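CurF (Lyngbya majuscula, PDB 2Q35) probably catalyses, through its ECH2 domain of the crotonase superfamily, a decarboxylation step in polyketide chain beta-branching. Local coordinates at residues Gly26-Pro29 against Ser30-Glu33; Ala151-Met154 against Ile155-Glu159; Leu223-His226 against Gln227-Asn231. The protein carries 1 engineered substitution. One frame throughout, in Å; residues are numbered along the deposited sequence.

Contact 1. Residues Gly26-Pro29 against Ser30-Glu33; sequences GFSP and SIVE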
ATOM      1  N   GLY A  26      29.171   9.840   4.160  1.00 17.18           N
ATOM      2  CA  GLY A  26      28.927   8.896   5.235  1.00 16.54           C
ATOM      3  C   GLY A  26      28.424   9.638   6.456  1.00 16.49           C
ATOM      4  O   GLY A  26      28.376  10.875   6.474  1.00 17.08           O
ATOM      5  N   PHE A  27      28.052   8.869   7.471  1.00 15.50           N
ATOM      6  CA  PHE A  27      27.631   9.397   8.762  1.00 16.90           C
ATOM      7  C   PHE A  27      28.864   9.796   9.579  1.00 17.71           C
ATOM      8  O   PHE A  27      29.059   9.335  10.722  1.00 18.02           O
ATOM      9  CB  PHE A  27      26.768   8.363   9.500  1.00 16.85           C
ATOM     10  CG  PHE A  27      25.394   8.172   8.909  1.00 17.44           C
ATOM     11  CD1 PHE A  27      24.916   9.022   7.911  1.00 15.59           C
ATOM     12  CD2 PHE A  27      24.561   7.164   9.375  1.00 18.32           C
ATOM     13  CE1 PHE A  27      23.632   8.868   7.378  1.00 18.69           C
ATOM     14  CE2 PHE A  27      23.281   7.002   8.840  1.00 19.64           C
ATOM     15  CZ  PHE A  27      22.823   7.867   7.839  1.00 16.65           C
ATOM     16  N   SER A  28      29.708  10.639   8.975  1.00 17.42           N
ATOM     17  CA  SER A  28      30.952  11.129   9.600  1.00 18.48           C
ATOM     18  C   SER A  28      30.584  12.131  10.691  1.00 18.28           C
ATOM     19  O   SER A  28      29.502  12.715  10.640  1.00 18.27           O
ATOM     20  CB  SER A  28      31.829  11.823   8.555  1.00 18.59           C
ATOM     21  OG  SER A  28      31.143  12.946   8.013  1.00 20.25           O
ATOM     22  N   PRO A  29      31.468  12.336  11.686  1.00 17.63           N
ATOM     23  CA  PRO A  29      31.150  13.377  12.680  1.00 17.95           C
ATOM     24  C   PRO A  29      30.824  14.742  12.072  1.00 18.25           C
ATOM     25  O   PRO A  29      29.920  15.427  12.556  1.00 17.57           O
ATOM     26  CB  PRO A  29      32.430  13.452  13.521  1.00 18.51           C
ATOM     27  CG  PRO A  29      32.999  12.072  13.424  1.00 19.48           C
ATOM     28  CD  PRO A  29      32.738  11.642  12.006  1.00 17.84           C
ATOM     29  N   SER A  30      31.517  15.135  11.006  1.00 17.07           N
ATOM     30  CA  SER A  30      31.236  16.433  10.399  1.00 17.86           C
ATOM     31  C   SER A  30      29.889  16.477   9.670  1.00 16.05           C
ATOM     32  O   SER A  30      29.225  17.519   9.648  1.00 15.57           O
ATOM     33  CB  SER A  30      32.373  16.875   9.480  1.00 18.91           C
ATOM     34  OG  SER A  30      32.504  16.018   8.360  1.00 22.69           O
ATOM     35  N   ILE A  31      29.477  15.360   9.074  1.00 15.73           N
ATOM     36  CA  ILE A  31      28.140  15.312   8.450  1.00 15.75           C
ATOM     37  C   ILE A  31      27.048  15.416   9.513  1.00 16.90           C
ATOM     38  O   ILE A  31      26.065  16.157   9.355  1.00 17.48           O
ATOM     39  CB  ILE A  31      27.948  14.039   7.574  1.00 16.32           C
ATOM     40  CG1 ILE A  31      28.669  14.187   6.229  1.00 16.84           C
ATOM     41  CG2 ILE A  31      26.446  13.694   7.407  1.00 16.13           C
ATOM     42  CD1 ILE A  31      27.987  15.115   5.213  1.00 19.51           C
ATOM     43  N   VAL A  32      27.205  14.670  10.604  1.00 17.25           N
ATOM     44  CA  VAL A  32      26.199  14.662  11.663  1.00 17.68           C
ATOM     45  C   VAL A  32      26.080  16.070  12.246  1.00 16.32           C
ATOM     46  O   VAL A  32      24.971  16.619  12.361  1.00 16.81           O
ATOM     47  CB  VAL A  32      26.558  13.601  12.740  1.00 19.06           C
ATOM     48  CG1 VAL A  32      25.662  13.733  13.964  1.00 22.16           C
ATOM     49  CG2 VAL A  32      26.454  12.201  12.135  1.00 19.97           C
ATOM     50  N   GLU A  33      27.223  16.681  12.552  1.00 15.93           N
ATOM     51  CA  GLU A  33      27.226  18.015  13.157  1.00 15.91           C
ATOM     52  C   GLU A  33      26.717  19.071  12.177  1.00 15.00           C
ATOM     53  O   GLU A  33      25.995  19.990  12.562  1.00 15.57           O
ATOM     54  CB  GLU A  33      28.616  18.381  13.674  1.00 16.05           C
ATOM     55  CG  GLU A  33      28.730  19.814  14.213  1.00 16.71           C
ATOM     56  CD  GLU A  33      27.884  20.114  15.473  1.00 29.41           C
ATOM     57  OE1 GLU A  33      27.302  19.192  16.098  1.00 27.77           O
ATOM     58  OE2 GLU A  33      27.826  21.306  15.843  1.00 33.02           O
TER
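Ser28 and Ile31 meet where the loop that ends at Ser28 gives way to helix 29-44, which begins with Pro29, and the polar part of the contact centres on the serine hydroxyl. Ser28 OG accepts the backbone N-H of Ile31 at 3.1 Å with an N-H...O angle of 153°, the capping bond that places Ser28 at the N-cap. With chi1 at 61°, OG sits between the backbone N and the carbonyl carbon of its own residue, folded back over the first turn. The same hydroxyl is hydrogen-bonded to Asp20 OD2, so the cap is tied to an earlier part of the same loop. Ser30 OG lies 3.4 Å from Ser28 OG, a weak contact at best. With an alanine here the hydroxyl is gone, and the N-H of Ile31 would probably lose its capping acceptor and Asp20 OD2 this partner. Further along, Glu33 turns its carboxylate away to a salt bridge with Arg36.

The backbone bonds start the helix. Val32 N donates to Ser28 O at 3.0 Å, and Glu33 N donates to Pro29 O at 3.0 Å, the first two i to i+4 steps. Pro29 closes its own nitrogen into the ring and has no N-H to offer, which suits a position where helical N-H groups lack an i-4 carbonyl within the helix.

Aliphatic branches make van der Waals contacts with backbone and hydroxyl oxygens. Ile31 CG1, beside its backbone N, lies 3.3 Å from Gly26 O and also packs against Ser28 OG. Val32 CG2 approaches Ser28 O at 3.4 Å, alongside the carbonyl that Val32 N engages.

Upstream, Phe27 is the centre of an inverse gamma turn, closed by Ser28 N donating to Gly26 O at 2.8 Å. Together these features make a serine N-cap that begins helix 29-44 of the crotonase fold.

Contact 2. Residues Ala151-Met154 against Ile155-Glu159; sequences AQEM and IYTGE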
ATOM      1  N   ALA A 151      10.028  -3.620   0.014  1.00 19.29           N
ATOM      2  CA  ALA A 151      10.673  -3.540   1.315  1.00 19.16           C
ATOM      3  C   ALA A 151      11.223  -4.923   1.692  1.00 18.08           C
ATOM      4  O   ALA A 151      12.386  -5.041   2.066  1.00 18.73           O
ATOM      5  CB  ALA A 151       9.694  -3.021   2.372  1.00 20.30           C
ATOM      6  N   GLN A 152      10.386  -5.949   1.566  1.00 17.57           N
ATOM      7  CA  GLN A 152      10.769  -7.340   1.881  1.00 18.19           C
ATOM      8  C   GLN A 152      12.028  -7.765   1.114  1.00 16.66           C
ATOM      9  O   GLN A 152      13.014  -8.260   1.679  1.00 15.88           O
ATOM     10  CB  GLN A 152       9.614  -8.261   1.470  1.00 21.14           C
ATOM     11  CG  GLN A 152       9.635  -9.625   2.049  1.00 26.67           C
ATOM     12  CD  GLN A 152       8.845  -9.723   3.333  1.00 28.89           C
ATOM     13  OE1 GLN A 152       8.635  -8.732   4.032  1.00 33.00           O
ATOM     14  NE2 GLN A 152       8.407 -10.917   3.647  1.00 28.08           N
ATOM     15  N   GLU A 153      12.017  -7.556  -0.187  1.00 15.05           N
ATOM     16  CA  GLU A 153      13.132  -8.073  -0.973  1.00 13.74           C
ATOM     17  C   GLU A 153      14.425  -7.304  -0.706  1.00 12.50           C
ATOM     18  O   GLU A 153      15.495  -7.913  -0.582  1.00 13.67           O
ATOM     19  CB  GLU A 153      12.811  -8.070  -2.459  1.00 14.94           C
ATOM     20  CG  GLU A 153      13.865  -8.822  -3.265  1.00 16.28           C
ATOM     21  CD  GLU A 153      13.702  -8.646  -4.765  1.00 21.33           C
ATOM     22  OE1 GLU A 153      12.671  -9.089  -5.301  1.00 24.32           O
ATOM     23  OE2 GLU A 153      14.608  -8.077  -5.413  1.00 21.14           O
ATOM     24  N   MET A 154      14.331  -5.981  -0.634  1.00 11.86           N
ATOM     25  CA  MET A 154      15.520  -5.174  -0.379  1.00 13.15           C
ATOM     26  C   MET A 154      16.129  -5.497   0.992  1.00 12.59           C
ATOM     27  O   MET A 154      17.334  -5.610   1.123  1.00 14.12           O
ATOM     28  CB  MET A 154      15.215  -3.674  -0.468  1.00 11.88           C
ATOM     29  CG  MET A 154      14.828  -3.220  -1.865  1.00 12.80           C
ATOM     30  SD  MET A 154      14.581  -1.449  -1.942  1.00 15.91           S
ATOM     31  CE  MET A 154      16.253  -0.874  -1.794  1.00 18.68           C
ATOM     32  N   ILE A 155      15.278  -5.690   1.992  1.00 13.46           N
ATOM     33  CA  ILE A 155      15.780  -5.956   3.356  1.00 14.25           C
ATOM     34  C   ILE A 155      16.391  -7.364   3.441  1.00 13.47           C
ATOM     35  O   ILE A 155      17.506  -7.545   3.935  1.00 13.46           O
ATOM     36  CB  ILE A 155      14.662  -5.761   4.409  1.00 14.82           C
ATOM     37  CG1 ILE A 155      14.216  -4.297   4.421  1.00 16.65           C
ATOM     38  CG2 ILE A 155      15.141  -6.142   5.811  1.00 17.58           C
ATOM     39  CD1 ILE A 155      12.996  -4.018   5.306  1.00 16.11           C
ATOM     40  N   TYR A 156      15.690  -8.377   2.931  1.00 12.54           N
ATOM     41  CA  TYR A 156      16.250  -9.733   2.987  1.00 13.32           C
ATOM     42  C   TYR A 156      17.536  -9.934   2.207  1.00 14.00           C
ATOM     43  O   TYR A 156      18.424 -10.658   2.679  1.00 16.03           O
ATOM     44  CB  TYR A 156      15.248 -10.771   2.497  1.00 12.28           C
ATOM     45  CG  TYR A 156      14.300 -11.340   3.526  1.00 14.07           C
ATOM     46  CD1 TYR A 156      14.680 -12.431   4.318  1.00 13.29           C
ATOM     47  CD2 TYR A 156      13.009 -10.840   3.662  1.00 12.96           C
ATOM     48  CE1 TYR A 156      13.784 -13.009   5.263  1.00 11.59           C
ATOM     49  CE2 TYR A 156      12.107 -11.408   4.580  1.00 11.56           C
ATOM     50  CZ  TYR A 156      12.505 -12.491   5.372  1.00 13.31           C
ATOM     51  OH  TYR A 156      11.650 -13.076   6.274  1.00 15.13           O
ATOM     52  N   THR A 157      17.622  -9.371   0.999  1.00 14.54           N
ATOM     53  CA  THR A 157      18.793  -9.623   0.148  1.00 14.67           C
ATOM     54  C   THR A 157      19.996  -8.711   0.436  1.00 14.46           C
ATOM     55  O   THR A 157      21.139  -9.099   0.170  1.00 15.63           O
ATOM     56  CB  THR A 157      18.492  -9.516  -1.360  1.00 13.75           C
ATOM     57  OG1 THR A 157      18.245  -8.152  -1.712  1.00 14.67           O
ATOM     58  CG2 THR A 157      17.329 -10.419  -1.787  1.00 13.93           C
ATOM     59  N   GLY A 158      19.725  -7.498   0.892  1.00 13.44           N
ATOM     60  CA  GLY A 158      20.752  -6.482   1.123  1.00 14.64           C
ATOM     61  C   GLY A 158      21.429  -5.957  -0.147  1.00 14.84           C
ATOM     62  O   GLY A 158      22.411  -5.222  -0.052  1.00 16.65           O
ATOM     63  N   GLU A 159      20.900  -6.320  -1.314  1.00 14.57           N
ATOM     64  CA  GLU A 159      21.529  -6.015  -2.607  1.00 15.81           C
ATOM     65  C   GLU A 159      21.399  -4.559  -3.032  1.00 15.02           C
ATOM     66  O   GLU A 159      20.542  -3.821  -2.530  1.00 13.74           O
ATOM     67  CB  GLU A 159      20.938  -6.894  -3.742  1.00 14.67           C
ATOM     68  CG  GLU A 159      21.469  -8.286  -3.812  1.00 20.51           C
ATOM     69  CD  GLU A 159      21.250  -8.952  -5.174  1.00 20.17           C
ATOM     70  OE1 GLU A 159      20.494  -8.411  -6.017  1.00 25.27           O
ATOM     71  OE2 GLU A 159      21.848 -10.023  -5.393  1.00 29.39           O
TER
HETATM   72  O   HOH W   1      18.772  -3.618  -0.338  1.00 20.42           O
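Gln152 and Tyr156, one helical turn apart, run alongside each other in the same direction. The amide of Gln152 is turned 59° from the tyrosine ring, and its NE2 comes within 3.8 Å of Tyr156 CE2. A bend at chi2 (93°) brings the end of the glutamine back along the ring after CG has left anti to the backbone N. Gln152 O lies at the ring edge, in plane, 3.3 Å from Tyr156 CD2, while it also accepts the backbone N-H of Tyr156. Phe114 of the second subunit meets the Tyr156 ring edge-to-face and packs on Gln152, so this pair faces the subunit interface.

Glu153 and Thr157 instead meet at a slant, with Glu153 CG 4.1 Å from Thr157 CG2. Thr157 N and OG1 grip Glu153 O from opposite faces of its carbonyl plane, each at 3.0 Å. The carboxylate beyond is held by a salt bridge to Arg169.

On another side of the helix, Ile155 CG1 passes 3.1 Å from Ala151 O, the acceptor of its own backbone N-H.

At the end, Gly158 adopts positive phi (68°), and its N donates to Met154 O; a water lies within hydrogen-bonding distance of both Met154 O and Glu159 O. Thr157 OG1 then accepts from Glu159 N at 3.3 Å: an ST turn and a glycine together mark the C-terminal end of helix 148-157.

Contact 3. Residues Leu223-His226 against Gln227-Asn231; sequences LEIH and QVTFN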
ATOM      1  N   LEU A 223      16.860  -2.338  17.217  1.00 16.07           N
ATOM      2  CA  LEU A 223      18.111  -2.315  17.953  1.00 14.97           C
ATOM      3  C   LEU A 223      18.381  -3.627  18.700  1.00 15.40           C
ATOM      4  O   LEU A 223      19.503  -4.156  18.629  1.00 15.54           O
ATOM      5  CB  LEU A 223      18.177  -1.117  18.912  1.00 15.25           C
ATOM      6  CG  LEU A 223      19.559  -0.812  19.489  1.00 20.75           C
ATOM      7  CD1 LEU A 223      20.628  -0.694  18.406  1.00 20.86           C
ATOM      8  CD2 LEU A 223      19.518   0.462  20.363  1.00 18.27           C
ATOM      9  N   GLU A 224      17.374  -4.118  19.429  1.00 15.35           N
ATOM     10  CA  GLU A 224      17.494  -5.353  20.227  1.00 17.11           C
ATOM     11  C   GLU A 224      17.891  -6.573  19.393  1.00 17.12           C
ATOM     12  O   GLU A 224      18.764  -7.346  19.802  1.00 17.30           O
ATOM     13  CB  GLU A 224      16.217  -5.612  21.054  1.00 18.24           C
ATOM     14  CG  GLU A 224      16.303  -4.996  22.479  1.00 24.54           C
ATOM     15  CD  GLU A 224      14.953  -4.608  23.123  1.00 24.11           C
ATOM     16  OE1 GLU A 224      13.899  -5.206  22.774  1.00 35.63           O
ATOM     17  OE2 GLU A 224      14.964  -3.692  23.999  1.00 26.03           O
ATOM     18  N   ILE A 225      17.275  -6.714  18.213  1.00 15.54           N
ATOM     19  CA  ILE A 225      17.523  -7.878  17.346  1.00 15.60           C
ATOM     20  C   ILE A 225      18.889  -7.679  16.691  1.00 16.34           C
ATOM     21  O   ILE A 225      19.679  -8.626  16.538  1.00 16.41           O
ATOM     22  CB  ILE A 225      16.402  -8.007  16.266  1.00 15.54           C
ATOM     23  CG1 ILE A 225      15.045  -8.230  16.939  1.00 18.48           C
ATOM     24  CG2 ILE A 225      16.715  -9.138  15.256  1.00 15.29           C
ATOM     25  CD1 ILE A 225      13.858  -7.854  16.053  1.00 17.52           C
ATOM     26  N   HIS A 226      19.173  -6.433  16.322  1.00 15.76           N
ATOM     27  CA  HIS A 226      20.456  -6.106  15.727  1.00 16.58           C
ATOM     28  C   HIS A 226      21.604  -6.458  16.641  1.00 16.71           C
ATOM     29  O   HIS A 226      22.603  -7.017  16.207  1.00 17.00           O
ATOM     30  CB  HIS A 226      20.516  -4.634  15.331  1.00 17.27           C
ATOM     31  CG  HIS A 226      21.864  -4.197  14.858  1.00 15.11           C
ATOM     32  ND1 HIS A 226      22.254  -4.285  13.538  1.00 18.40           N
ATOM     33  CD2 HIS A 226      22.904  -3.639  15.526  1.00 19.54           C
ATOM     34  CE1 HIS A 226      23.490  -3.828  13.418  1.00 19.92           C
ATOM     35  NE2 HIS A 226      23.906  -3.431  14.607  1.00 20.64           N
ATOM     36  N   GLN A 227      21.463  -6.151  17.926  1.00 17.13           N
ATOM     37  CA  GLN A 227      22.524  -6.472  18.863  1.00 18.49           C
ATOM     38  C   GLN A 227      22.836  -7.971  18.914  1.00 18.11           C
ATOM     39  O   GLN A 227      23.990  -8.354  19.106  1.00 20.26           O
ATOM     40  CB  GLN A 227      22.195  -5.904  20.239  1.00 19.99           C
ATOM     41  CG  GLN A 227      22.308  -4.375  20.281  1.00 23.85           C
ATOM     42  CD  GLN A 227      23.741  -3.884  20.106  1.00 33.69           C
ATOM     43  OE1 GLN A 227      24.094  -3.285  19.078  1.00 35.61           O
ATOM     44  NE2 GLN A 227      24.581  -4.153  21.104  1.00 35.47           N
ATOM     45  N   VAL A 228      21.820  -8.818  18.740  1.00 15.57           N
ATOM     46  CA  VAL A 228      22.049 -10.260  18.751  1.00 13.67           C
ATOM     47  C   VAL A 228      22.712 -10.697  17.444  1.00 14.38           C
ATOM     48  O   VAL A 228      23.707 -11.423  17.458  1.00 14.56           O
ATOM     49  CB  VAL A 228      20.738 -11.044  18.958  1.00 15.17           C
ATOM     50  CG1 VAL A 228      20.958 -12.546  18.796  1.00 16.54           C
ATOM     51  CG2 VAL A 228      20.188 -10.743  20.320  1.00 14.65           C
ATOM     52  N   THR A 229      22.143 -10.265  16.321  1.00 14.06           N
ATOM     53  CA  THR A 229      22.617 -10.779  15.025  1.00 15.36           C
ATOM     54  C   THR A 229      23.955 -10.193  14.575  1.00 15.47           C
ATOM     55  O   THR A 229      24.694 -10.843  13.807  1.00 16.35           O
ATOM     56  CB  THR A 229      21.561 -10.618  13.915  1.00 14.23           C
ATOM     57  OG1 THR A 229      21.328  -9.227  13.667  1.00 15.73           O
ATOM     58  CG2 THR A 229      20.260 -11.307  14.287  1.00 17.04           C
ATOM     59  N   PHE A 230      24.252  -8.974  15.023  1.00 15.90           N
ATOM     60  CA  PHE A 230      25.538  -8.320  14.712  1.00 17.10           C
ATOM     61  C   PHE A 230      26.672  -8.984  15.470  1.00 17.22           C
ATOM     62  O   PHE A 230      27.795  -9.126  14.951  1.00 18.21           O
ATOM     63  CB  PHE A 230      25.488  -6.822  15.024  1.00 16.55           C
ATOM     64  CG  PHE A 230      26.746  -6.079  14.657  1.00 20.30           C
ATOM     65  CD1 PHE A 230      26.913  -5.552  13.380  1.00 20.15           C
ATOM     66  CD2 PHE A 230      27.746  -5.890  15.591  1.00 19.54           C
ATOM     67  CE1 PHE A 230      28.080  -4.864  13.040  1.00 19.94           C
ATOM     68  CE2 PHE A 230      28.920  -5.206  15.276  1.00 22.43           C
ATOM     69  CZ  PHE A 230      29.083  -4.687  13.994  1.00 19.52           C
ATOM     70  N   ASN A 231      26.389  -9.400  16.706  1.00 17.46           N
ATOM     71  CA  ASN A 231      27.426  -9.989  17.541  1.00 19.11           C
ATOM     72  C   ASN A 231      27.450 -11.511  17.438  1.00 20.14           C
ATOM     73  O   ASN A 231      27.181 -12.236  18.417  1.00 21.18           O
ATOM     74  CB  ASN A 231      27.280  -9.498  18.988  1.00 20.13           C
ATOM     75  CG  ASN A 231      27.508  -7.994  19.107  1.00 21.83           C
ATOM     76  OD1 ASN A 231      28.639  -7.512  18.963  1.00 26.78           O
ATOM     77  ND2 ASN A 231      26.432  -7.240  19.331  1.00 23.42           N
TER
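His226 and Phe230 project alongside each other, one turn apart, near the C-terminal end of the long helix 197-230 of the crotonase fold. Their ring planes are inclined by 28° and displaced, with centroids 5.2 Å from each other, so overlap is slight. The nearer contact is a CH-pi one: Phe230 CB lies over one face of the imidazole, 4.0 Å from its centroid and offset toward the rim. His226 CE1 also comes within 3.8 Å of Phe230 CD1. Both side chains leave the helix with CG anti to the backbone N (chi1 173° and -177°), which explains why rings four residues apart run in the same direction.

In the backbone, a helical bond fixes their spacing: Phe230 N donates to His226 O at 2.8 Å. One residue earlier, Thr229 N donates to Ile225 O at 3.0 Å, while Val228 N makes only a weak bond to that same oxygen. Thr229 CG2 packs against Ile225 O.

A second shell sets the rotation of the imidazole through both its nitrogens, ND1 bonding to Thr133 O and NE2 to Lys72 NZ, while the hydroxyl of Thr229 is hydrogen-bonded to Thr133 OG1. Lys72 also makes a cation-pi contact with Phe230, and Phe132 meets the Phe230 ring edge-to-face, so the aromatic pair is held between helix 66-73 and the loop containing Phe132 and Thr133. On another side, Ile225 packs on His206 and Thr229 on Ser199, both of the second subunit.

Following the paired rings, Asn231 turns its side-chain amide back along the chain: its ND2 donates at 2.7 Å to a lone pair of Gln227 O, in the carbonyl plane.

In the fold
Along the chain the three contacts come in series, all in the enoyl-CoA hydratase/isomerase (crotonase) part of the chain. Contact 1 opens helix 29-44, which follows strand 13-18 of the six-stranded mixed sheet; contact 2 ends helix 148-157, and contact 3 lies near the C-terminal end of helix 197-230. They do not touch. Centres of contacts 2 and 3 are 18 Å apart, against 23 Å between contacts 1 and 3 and 26 Å between contacts 1 and 2. Contacts 2 and 3 both meet the second subunit, whereas no other chain of the trimer reaches contact 1. Contact 1 is thus an intrasubunit helix start, while contacts 2 and 3 lie where a neighbouring subunit packs.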